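Local coordinates for hydrazine synthase beta subunit (Candidatus Kuenenia stuttgartiensis, PDB 5C2V), which forms part of the hydrazine synthase complex, which condenses nitric oxide with ammonium, and may modulate hydroxylamine transport between the gamma and alpha active sites, at residues K94-I102 with V113-D124; I159-V170 with N183-D194. All blocks are in the same frame, centred on the assembly; numbering follows the deposited sequence.

Contact 1: K94-I102 with V113-D124; sequences KVGDWPSGI and VACSGCMWNAID. With CA (calcium ion), chain Q.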
loop_
_atom_site.group_PDB
_atom_site.type_symbol
_atom_site.label_atom_id
_atom_site.label_comp_id
_atom_site.label_asym_id
_atom_site.label_seq_id
_atom_site.Cartn_x
_atom_site.Cartn_y
_atom_site.Cartn_z
ATOM N N LYS B 94 32.976 57.191 27.046
ATOM C CA LYS B 94 31.522 57.267 27.138
ATOM C C LYS B 94 30.845 57.116 25.777
ATOM O O LYS B 94 31.235 57.748 24.795
ATOM C CB LYS B 94 31.101 58.573 27.813
ATOM C CG LYS B 94 31.548 58.651 29.265
ATOM C CD LYS B 94 30.791 59.709 30.049
ATOM C CE LYS B 94 31.142 59.635 31.528
ATOM N NZ LYS B 94 30.910 58.271 32.085
ATOM N N VAL B 95 29.826 56.264 25.745
ATOM C CA VAL B 95 29.144 55.875 24.514
ATOM C C VAL B 95 27.639 56.090 24.632
ATOM O O VAL B 95 27.162 56.670 25.608
ATOM C CB VAL B 95 29.414 54.399 24.162
ATOM C CG1 VAL B 95 30.886 54.188 23.843
ATOM C CG2 VAL B 95 28.972 53.494 25.303
ATOM N N GLY B 96 26.892 55.623 23.636
ATOM C CA GLY B 96 25.446 55.748 23.650
ATOM C C GLY B 96 24.822 54.797 24.654
ATOM O O GLY B 96 25.522 54.221 25.488
ATOM N N ASP B 97 23.506 54.622 24.583
ATOM C CA ASP B 97 22.795 53.912 25.642
ATOM C C ASP B 97 22.973 52.401 25.602
ATOM O O ASP B 97 22.814 51.766 24.561
ATOM C CB ASP B 97 21.303 54.243 25.610
ATOM C CG ASP B 97 20.613 53.914 26.924
ATOM O OD1 ASP B 97 20.071 54.829 27.564
ATOM O OD2 ASP B 97 20.618 52.741 27.338
ATOM N N TRP B 98 23.305 51.851 26.767
ATOM C CA TRP B 98 23.434 50.414 26.980
ATOM C C TRP B 98 24.301 49.730 25.939
ATOM O O TRP B 98 23.772 49.067 25.041
ATOM C CB TRP B 98 22.063 49.745 27.003
ATOM C CG TRP B 98 22.109 48.407 27.646
ATOM C CD1 TRP B 98 22.864 47.328 27.272
ATOM C CD2 TRP B 98 21.414 48.019 28.831
ATOM N NE1 TRP B 98 22.649 46.283 28.137
ATOM C CE2 TRP B 98 21.767 46.686 29.102
ATOM C CE3 TRP B 98 20.515 48.669 29.680
ATOM C CZ2 TRP B 98 21.250 45.995 30.188
ATOM C CZ3 TRP B 98 20.005 47.977 30.758
ATOM C CH2 TRP B 98 20.371 46.654 31.000
ATOM N N PRO B 99 25.627 49.928 26.001
ATOM C CA PRO B 99 26.317 49.054 25.054
ATOM C C PRO B 99 26.101 47.588 25.432
ATOM O O PRO B 99 26.403 47.195 26.559
ATOM C CB PRO B 99 27.782 49.463 25.213
ATOM C CG PRO B 99 27.871 50.048 26.593
ATOM C CD PRO B 99 26.548 50.715 26.838
ATOM N N SER B 100 25.587 46.793 24.499
ATOM C CA SER B 100 25.405 45.365 24.742
ATOM C C SER B 100 26.489 44.493 24.121
ATOM O O SER B 100 26.509 43.279 24.328
ATOM C CB SER B 100 24.031 44.922 24.239
ATOM O OG SER B 100 23.865 45.245 22.872
ATOM N N GLY B 101 27.391 45.107 23.366
ATOM C CA GLY B 101 28.423 44.351 22.685
ATOM C C GLY B 101 29.489 45.210 22.042
ATOM O O GLY B 101 29.252 46.367 21.683
ATOM N N ILE B 102 30.667 44.619 21.875
ATOM C CA ILE B 102 31.823 45.329 21.354
ATOM C C ILE B 102 32.748 44.367 20.610
ATOM O O ILE B 102 32.886 43.209 21.005
ATOM C CB ILE B 102 32.581 46.038 22.497
ATOM C CG1 ILE B 102 33.695 46.935 21.955
ATOM C CG2 ILE B 102 33.107 45.028 23.516
ATOM C CD1 ILE B 102 34.248 47.885 22.990
ATOM N N VAL B 113 31.120 49.461 18.961
ATOM C CA VAL B 113 30.256 49.263 20.117
ATOM C C VAL B 113 28.783 49.421 19.758
ATOM O O VAL B 113 28.359 50.487 19.322
ATOM C CB VAL B 113 30.599 50.262 21.238
ATOM C CG1 VAL B 113 29.949 49.841 22.531
ATOM C CG2 VAL B 113 32.105 50.375 21.414
ATOM N N ALA B 114 27.998 48.367 19.950
ATOM C CA ALA B 114 26.575 48.432 19.630
ATOM C C ALA B 114 25.776 49.000 20.798
ATOM O O ALA B 114 25.795 48.441 21.894
ATOM C CB ALA B 114 26.052 47.056 19.249
ATOM N N CYS B 115 25.073 50.108 20.570
ATOM C CA CYS B 115 24.277 50.705 21.641
ATOM C C CYS B 115 22.832 50.216 21.572
ATOM O O CYS B 115 22.094 50.559 20.652
ATOM C CB CYS B 115 24.340 52.231 21.567
ATOM S SG CYS B 115 26.026 52.892 21.562
ATOM N N SER B 116 22.436 49.430 22.570
ATOM C CA SER B 116 21.208 48.638 22.501
ATOM C C SER B 116 19.967 49.292 23.104
ATOM O O SER B 116 18.921 48.648 23.193
ATOM C CB SER B 116 21.426 47.284 23.175
ATOM O OG SER B 116 21.786 47.443 24.533
ATOM N N GLY B 117 20.088 50.542 23.543
ATOM C CA GLY B 117 18.955 51.261 24.100
ATOM C C GLY B 117 17.754 51.196 23.175
ATOM O O GLY B 117 17.891 51.354 21.961
ATOM N N CYS B 118 16.581 50.950 23.753
ATOM C CA CYS B 118 15.374 50.667 22.981
ATOM C C CYS B 118 15.024 51.767 21.983
ATOM O O CYS B 118 14.555 51.484 20.883
ATOM C CB CYS B 118 14.194 50.426 23.924
ATOM S SG CYS B 118 14.295 48.877 24.854
ATOM N N MET B 119 15.229 53.020 22.374
ATOM C CA MET B 119 15.030 54.137 21.457
ATOM C C MET B 119 16.346 54.581 20.809
ATOM O O MET B 119 16.387 55.571 20.084
ATOM C CB MET B 119 14.357 55.312 22.169
ATOM C CG MET B 119 13.596 56.226 21.215
ATOM S SD MET B 119 12.144 57.033 21.911
ATOM C CE MET B 119 11.487 57.829 20.446
ATOM N N TRP B 120 17.425 53.859 21.091
ATOM C CA TRP B 120 18.738 54.224 20.567
ATOM C C TRP B 120 19.136 53.423 19.330
ATOM O O TRP B 120 19.171 52.194 19.369
ATOM C CB TRP B 120 19.808 54.032 21.644
ATOM C CG TRP B 120 20.945 54.997 21.538
ATOM C CD1 TRP B 120 22.147 54.791 20.926
ATOM C CD2 TRP B 120 20.988 56.324 22.069
ATOM N NE1 TRP B 120 22.935 55.911 21.041
ATOM C CE2 TRP B 120 22.245 56.868 21.740
ATOM C CE3 TRP B 120 20.082 57.107 22.791
ATOM C CZ2 TRP B 120 22.619 58.157 22.107
ATOM C CZ3 TRP B 120 20.454 58.385 23.155
ATOM C CH2 TRP B 120 21.712 58.899 22.813
ATOM N N ASN B 121 19.437 54.112 18.233
ATOM C CA ASN B 121 20.137 53.448 17.146
ATOM C C ASN B 121 21.536 54.034 16.984
ATOM O O ASN B 121 21.702 55.138 16.466
ATOM C CB ASN B 121 19.345 53.579 15.839
ATOM C CG ASN B 121 18.964 55.019 15.524
ATOM O OD1 ASN B 121 18.814 55.846 16.423
ATOM N ND2 ASN B 121 18.813 55.323 14.238
ATOM N N ALA B 122 22.544 53.288 17.428
ATOM C CA ALA B 122 23.928 53.686 17.203
ATOM C C ALA B 122 24.914 52.521 17.243
ATOM O O ALA B 122 24.752 51.570 18.020
ATOM C CB ALA B 122 24.336 54.740 18.221
ATOM N N ILE B 123 25.957 52.628 16.428
ATOM C CA ILE B 123 27.180 51.873 16.649
ATOM C C ILE B 123 28.325 52.870 16.788
ATOM O O ILE B 123 28.712 53.515 15.817
ATOM C CB ILE B 123 27.473 50.889 15.504
ATOM C CG1 ILE B 123 26.269 49.975 15.268
ATOM C CG2 ILE B 123 28.716 50.067 15.814
ATOM C CD1 ILE B 123 26.414 49.088 14.057
ATOM N N ASP B 124 28.877 52.984 17.991
ATOM C CA ASP B 124 29.931 53.958 18.245
ATOM C C ASP B 124 31.297 53.375 17.912
ATOM O O ASP B 124 31.623 52.258 18.319
ATOM C CB ASP B 124 29.893 54.429 19.700
ATOM C CG ASP B 124 28.646 55.230 20.020
ATOM O OD1 ASP B 124 28.001 55.731 19.076
ATOM O OD2 ASP B 124 28.315 55.364 21.217
HETATM CA CA CA Q . 21.593 53.928 29.314
HETATM O O HOH W 1 19.732 53.414 30.729
HETATM O O HOH W 2 20.433 55.696 30.440
HETATM O O HOH W 3 22.789 52.612 30.857
HETATM O O HOH W 4 20.799 51.751 29.865
#

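Contact 2: I159-V170 with N183-D194; sequences ILDTVGSINRSV and NRVIHESSNLRD. With BET (trimethyl glycine), chain R.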
loop_
_atom_site.group_PDB
_atom_site.type_symbol
_atom_site.label_atom_id
_atom_site.label_comp_id
_atom_site.label_asym_id
_atom_site.label_seq_id
_atom_site.Cartn_x
_atom_site.Cartn_y
_atom_site.Cartn_z
ATOM N N ILE B 159 22.904 43.121 14.245
ATOM C CA ILE B 159 21.546 42.664 14.492
ATOM C C ILE B 159 20.758 43.761 15.188
ATOM O O ILE B 159 21.150 44.254 16.248
ATOM C CB ILE B 159 21.502 41.384 15.347
ATOM C CG1 ILE B 159 22.483 41.481 16.517
ATOM C CG2 ILE B 159 21.809 40.167 14.493
ATOM C CD1 ILE B 159 22.356 40.353 17.509
ATOM N N LEU B 160 19.638 44.142 14.587
ATOM C CA LEU B 160 18.773 45.129 15.199
ATOM C C LEU B 160 17.624 44.409 15.872
ATOM O O LEU B 160 16.756 43.844 15.208
ATOM C CB LEU B 160 18.246 46.124 14.165
ATOM C CG LEU B 160 19.255 46.712 13.182
ATOM C CD1 LEU B 160 18.559 47.671 12.231
ATOM C CD2 LEU B 160 20.387 47.407 13.921
ATOM N N ASP B 161 17.618 44.440 17.198
ATOM C CA ASP B 161 16.525 43.849 17.941
ATOM C C ASP B 161 15.641 45.016 18.330
ATOM O O ASP B 161 15.989 45.821 19.194
ATOM C CB ASP B 161 17.040 43.080 19.161
ATOM C CG ASP B 161 15.957 42.274 19.847
ATOM O OD1 ASP B 161 14.961 41.924 19.181
ATOM O OD2 ASP B 161 16.109 41.979 21.050
ATOM N N THR B 162 14.487 45.097 17.682
ATOM C CA THR B 162 13.678 46.300 17.727
ATOM C C THR B 162 12.373 46.034 18.446
ATOM O O THR B 162 11.549 45.244 17.987
ATOM C CB THR B 162 13.393 46.834 16.311
ATOM O OG1 THR B 162 14.620 47.261 15.707
ATOM C CG2 THR B 162 12.433 48.011 16.368
ATOM N N VAL B 163 12.196 46.693 19.585
ATOM C CA VAL B 163 11.006 46.503 20.396
ATOM C C VAL B 163 9.755 46.886 19.611
ATOM O O VAL B 163 9.774 47.817 18.804
ATOM C CB VAL B 163 11.082 47.317 21.702
ATOM C CG1 VAL B 163 12.259 46.847 22.541
ATOM C CG2 VAL B 163 11.205 48.803 21.404
ATOM N N GLY B 164 8.681 46.138 19.831
ATOM C CA GLY B 164 7.422 46.385 19.153
ATOM C C GLY B 164 7.459 46.061 17.673
ATOM O O GLY B 164 6.651 46.576 16.900
ATOM N N SER B 165 8.394 45.205 17.273
ATOM C CA SER B 165 8.529 44.842 15.867
ATOM C C SER B 165 8.482 43.334 15.639
ATOM O O SER B 165 9.192 42.570 16.295
ATOM C CB SER B 165 9.830 45.403 15.294
ATOM O OG SER B 165 9.980 45.037 13.935
ATOM N N ILE B 166 7.628 42.920 14.709
ATOM C CA ILE B 166 7.580 41.532 14.267
ATOM C C ILE B 166 8.706 41.249 13.284
ATOM O O ILE B 166 9.341 40.196 13.335
ATOM C CB ILE B 166 6.236 41.200 13.608
ATOM C CG1 ILE B 166 5.118 41.286 14.642
ATOM C CG2 ILE B 166 6.265 39.813 12.988
ATOM C CD1 ILE B 166 3.763 41.080 14.056
ATOM N N ASN B 167 8.969 42.208 12.406
ATOM C CA ASN B 167 10.040 42.039 11.443
ATOM C C ASN B 167 11.270 42.780 11.934
ATOM O O ASN B 167 11.318 44.009 11.940
ATOM C CB ASN B 167 9.617 42.545 10.062
ATOM C CG ASN B 167 8.183 42.190 9.725
ATOM O OD1 ASN B 167 7.906 41.125 9.170
ATOM N ND2 ASN B 167 7.261 43.086 10.054
ATOM N N ARG B 168 12.268 42.006 12.344
ATOM C CA ARG B 168 13.490 42.555 12.903
ATOM C C ARG B 168 14.626 42.232 11.949
ATOM O O ARG B 168 14.682 41.138 11.385
ATOM C CB ARG B 168 13.746 41.991 14.302
ATOM C CG ARG B 168 12.649 42.347 15.301
ATOM C CD ARG B 168 12.955 41.824 16.697
ATOM N NE ARG B 168 11.770 41.819 17.552
ATOM C CZ ARG B 168 11.735 42.299 18.791
ATOM N NH1 ARG B 168 12.822 42.830 19.332
ATOM N NH2 ARG B 168 10.610 42.249 19.492
ATOM N N SER B 169 15.529 43.186 11.760
ATOM C CA SER B 169 16.460 43.107 10.645
ATOM C C SER B 169 17.930 43.096 11.039
ATOM O O SER B 169 18.286 43.141 12.218
ATOM C CB SER B 169 16.204 44.273 9.691
ATOM O OG SER B 169 16.310 45.513 10.368
ATOM N N VAL B 170 18.772 43.027 10.015
ATOM C CA VAL B 170 20.217 43.069 10.162
ATOM C C VAL B 170 20.782 44.101 9.192
ATOM O O VAL B 170 20.448 44.098 8.002
ATOM C CB VAL B 170 20.863 41.694 9.892
ATOM C CG1 VAL B 170 22.378 41.793 9.951
ATOM C CG2 VAL B 170 20.351 40.661 10.884
ATOM N N ASN B 183 19.934 46.597 4.210
ATOM C CA ASN B 183 19.222 46.109 5.387
ATOM C C ASN B 183 18.371 44.887 5.052
ATOM O O ASN B 183 17.486 44.958 4.199
ATOM C CB ASN B 183 18.343 47.212 5.978
ATOM C CG ASN B 183 17.444 46.708 7.090
ATOM O OD1 ASN B 183 17.873 46.567 8.236
ATOM N ND2 ASN B 183 16.188 46.434 6.759
ATOM N N ARG B 184 18.635 43.770 5.723
ATOM C CA ARG B 184 17.907 42.537 5.433
ATOM C C ARG B 184 17.016 42.106 6.592
ATOM O O ARG B 184 17.484 41.885 7.706
ATOM C CB ARG B 184 18.880 41.414 5.075
ATOM C CG ARG B 184 19.574 41.616 3.741
ATOM C CD ARG B 184 20.454 40.433 3.386
ATOM N NE ARG B 184 21.159 40.643 2.125
ATOM C CZ ARG B 184 22.049 39.798 1.618
ATOM N NH1 ARG B 184 22.347 38.679 2.265
ATOM N NH2 ARG B 184 22.642 40.070 0.464
ATOM N N VAL B 185 15.725 41.974 6.309
ATOM C CA VAL B 185 14.735 41.674 7.333
ATOM C C VAL B 185 14.548 40.175 7.557
ATOM O O VAL B 185 14.349 39.416 6.609
ATOM C CB VAL B 185 13.370 42.297 6.968
ATOM C CG1 VAL B 185 12.270 41.748 7.858
ATOM C CG2 VAL B 185 13.439 43.815 7.060
ATOM N N ILE B 186 14.613 39.756 8.818
ATOM C CA ILE B 186 14.224 38.401 9.179
ATOM C C ILE B 186 12.756 38.440 9.570
ATOM O O ILE B 186 12.393 39.022 10.591
ATOM C CB ILE B 186 15.058 37.838 10.347
ATOM C CG1 ILE B 186 16.546 37.828 9.997
ATOM C CG2 ILE B 186 14.587 36.438 10.711
ATOM C CD1 ILE B 186 17.427 37.293 11.108
ATOM N N HIS B 187 11.911 37.818 8.756
ATOM C CA HIS B 187 10.472 37.922 8.950
ATOM C C HIS B 187 10.001 37.064 10.116
ATOM O O HIS B 187 10.481 35.945 10.309
ATOM C CB HIS B 187 9.730 37.538 7.669
ATOM C CG HIS B 187 9.701 38.628 6.643
ATOM N ND1 HIS B 187 10.839 39.101 6.026
ATOM C CD2 HIS B 187 8.671 39.347 6.133
ATOM C CE1 HIS B 187 10.512 40.059 5.176
ATOM N NE2 HIS B 187 9.202 40.227 5.223
ATOM N N GLU B 188 9.061 37.608 10.886
ATOM C CA GLU B 188 8.497 36.937 12.055
ATOM C C GLU B 188 9.570 36.534 13.062
ATOM O O GLU B 188 9.652 35.375 13.465
ATOM C CB GLU B 188 7.686 35.713 11.624
ATOM C CG GLU B 188 6.479 36.055 10.766
ATOM C CD GLU B 188 5.572 34.865 10.531
ATOM O OE1 GLU B 188 5.930 33.749 10.962
ATOM O OE2 GLU B 188 4.499 35.046 9.916
ATOM N N SER B 189 10.394 37.496 13.462
ATOM C CA SER B 189 11.452 37.235 14.432
ATOM C C SER B 189 11.354 38.155 15.645
ATOM O O SER B 189 10.796 39.249 15.568
ATOM C CB SER B 189 12.827 37.394 13.780
ATOM O OG SER B 189 13.061 38.741 13.410
ATOM N N SER B 190 11.901 37.698 16.765
ATOM C CA SER B 190 11.999 38.514 17.968
ATOM C C SER B 190 13.202 38.063 18.787
ATOM O O SER B 190 13.691 36.948 18.604
ATOM C CB SER B 190 10.716 38.424 18.799
ATOM O OG SER B 190 10.570 37.139 19.380
ATOM N N ASN B 191 13.672 38.930 19.682
ATOM C CA ASN B 191 14.768 38.587 20.584
ATOM C C ASN B 191 16.050 38.129 19.890
ATOM O O ASN B 191 16.528 37.026 20.158
ATOM C CB ASN B 191 14.328 37.499 21.569
ATOM C CG ASN B 191 13.087 37.880 22.347
ATOM O OD1 ASN B 191 12.881 39.048 22.676
ATOM N ND2 ASN B 191 12.252 36.893 22.651
ATOM N N LEU B 192 16.613 38.943 18.999
ATOM C CA LEU B 192 17.842 38.507 18.347
ATOM C C LEU B 192 18.974 38.718 19.343
ATOM O O LEU B 192 19.294 39.854 19.698
ATOM C CB LEU B 192 18.112 39.325 17.078
ATOM C CG LEU B 192 17.313 39.212 15.775
ATOM C CD1 LEU B 192 15.815 39.388 15.982
ATOM C CD2 LEU B 192 17.826 40.250 14.787
ATOM N N ARG B 193 19.581 37.625 19.794
ATOM C CA ARG B 193 20.629 37.722 20.805
ATOM C C ARG B 193 22.090 37.708 20.338
ATOM O O ARG B 193 22.982 38.053 21.115
ATOM C CB ARG B 193 20.429 36.593 21.816
ATOM C CG ARG B 193 19.130 36.691 22.599
ATOM C CD ARG B 193 19.150 37.900 23.521
ATOM N NE ARG B 193 18.183 38.905 23.102
ATOM C CZ ARG B 193 17.023 39.120 23.706
ATOM N NH1 ARG B 193 16.682 38.408 24.773
ATOM N NH2 ARG B 193 16.204 40.047 23.236
ATOM N N ASP B 194 22.346 37.319 19.092
ATOM C CA ASP B 194 23.729 37.234 18.617
ATOM C C ASP B 194 23.837 37.201 17.092
ATOM O O ASP B 194 22.868 36.887 16.401
ATOM C CB ASP B 194 24.420 36.005 19.216
ATOM C CG ASP B 194 25.912 36.210 19.412
ATOM O OD1 ASP B 194 26.473 37.144 18.801
ATOM O OD2 ASP B 194 26.522 35.440 20.183
HETATM N N BET R . 5.381 36.270 5.065
HETATM C CA BET R . 5.995 36.157 6.455
HETATM C C BET R . 7.028 34.907 6.500
HETATM O O BET R . 6.637 33.955 7.222
HETATM O OXT BET R . 8.069 35.058 5.819
HETATM C C1 BET R . 4.033 36.957 5.147
HETATM C C2 BET R . 5.165 34.891 4.439
HETATM C C3 BET R . 6.249 37.141 4.173
HETATM O O HOH W 5 14.241 41.485 22.664
#

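Contact 1: K94-I102 with V113-D124
Strand 99-102 runs antiparallel to strand 113-115 at an angle of 159°, with Pro99 facing Cys115 and Ile102 facing Val113 as non-hydrogen-bonded pairs; between them Ser100 N donates to Ala114 O, and Ala114 N to Gly101 O (2.9 Å). Val113 spreads its two methyls over both neighbours on this face: CG1 meets Pro99 CB at 3.5 Å, while CG2 lies beside Ile102 CD1 at 3.6 Å, the two side chains pointing the same way. Cys72 and Val79 of the preceding blade pack against this patch. Where the strands part, Trp98 O is gripped twice by Ser116, through the backbone N at 2.8 Å and the hydroxyl OG; a chi1 of 60° folds that hydroxyl back between the backbone N and carbonyl carbon, alongside its own N-H. This is the blade-to-blade passage of a beta-propeller: residues 95-98 lead from the outermost strand of one four-stranded blade to the innermost strand of the next. The passage is pinned to the third strand as well, since Asp124 OD2 accepts from Gly96 N (2.8 Å), while Asp124 OD1 is held by Ser136. Trp120 presents one ring face to the Gly96-Asp97 peptide, Asp97 N standing 3.7 Å above the indole plane toward its rim. With CG swung anti to the backbone N (chi1 -161°), Asp97 turns its carboxylate to the calcium ion, which OD1 and OD2 chelate together at 2.5 Å each; four waters and Asp77 also bind the metal. The Trp98 indole donates to Glu58 and makes a cation-pi contact with Arg70 of the gamma subunit.

Contact 2: I159-V170 with N183-D194
Arg168 lays its extended chain along the backbone of 189-191: NE comes within 3.3 Å of Ser190 CA, and one guanidinium face covers the Ser190-Asn191 peptide, Asn191 N standing off toward the rim. Thr162 O lies over the centre of the opposite face. Leu192 straddles two residues, its CD1 resting on Arg168 CB (3.7 Å) and its CD2 on Ile159 CB (3.9 Å). Asp161 has its CG anti to the backbone N at chi1 -171°, which brings OD2 to the edge of the Arg193 guanidinium at NH2, whose position is less certain, with the two planes 58° apart. OD1 weakly accepts from Leu192 N and lies beside Arg168, whose guanidinium is modelled too close to it for the details of that salt bridge to be trusted. A water spans Asp161 OD2 and Asn191 OD1, Asn191 ND2 bonds to Gln209, and Arg193 has a second salt bridge, to Glu69 of the gamma subunit.

Next to this network, strand 168-170 pairs antiparallel with strand 183-186. Val170 and Arg184 exchange two backbone bonds of 2.9 Å, from Val170 N to Arg184 O and from Arg184 N to Val170 O. Beyond the strand end, Ser189 N donates to Ile166 O (2.9 Å), holding the turn that bears His187 and Glu188 at the trimethyl glycine pocket. His187 CB approaches the ligand's OXT at 3.5 Å; Arg243 hydrogen-bonds the ligand, and Arg302 forms a salt bridge with Glu188.

Residues 183-194 thus cross from one propeller blade's outermost strand, 179-186, to the next's innermost, 190-197, with Ile159 and Ile186 packed against strand 203-211.

In the fold
Contact 1 closes before contact 2 opens along the chain, and their centres lie about 16 Å apart in consecutive parts of one beta-propeller. The blade built from strands 99-104 to 132-137 holds most of contact 1; the following blade, 144-149 to 179-186, holds the first segment of contact 2 and the start of the second, which then passes into the blade beginning with 190-197. Each contact therefore includes an inter-blade crossing. They touch where Cys118 SG packs on Val163 CG1, between loops on which the gamma subunit also sits. A calcium site marks contact 1 and a trimethyl glycine pocket contact 2, where the side chain of Asn191 lies about 9 Å from a bound heme c.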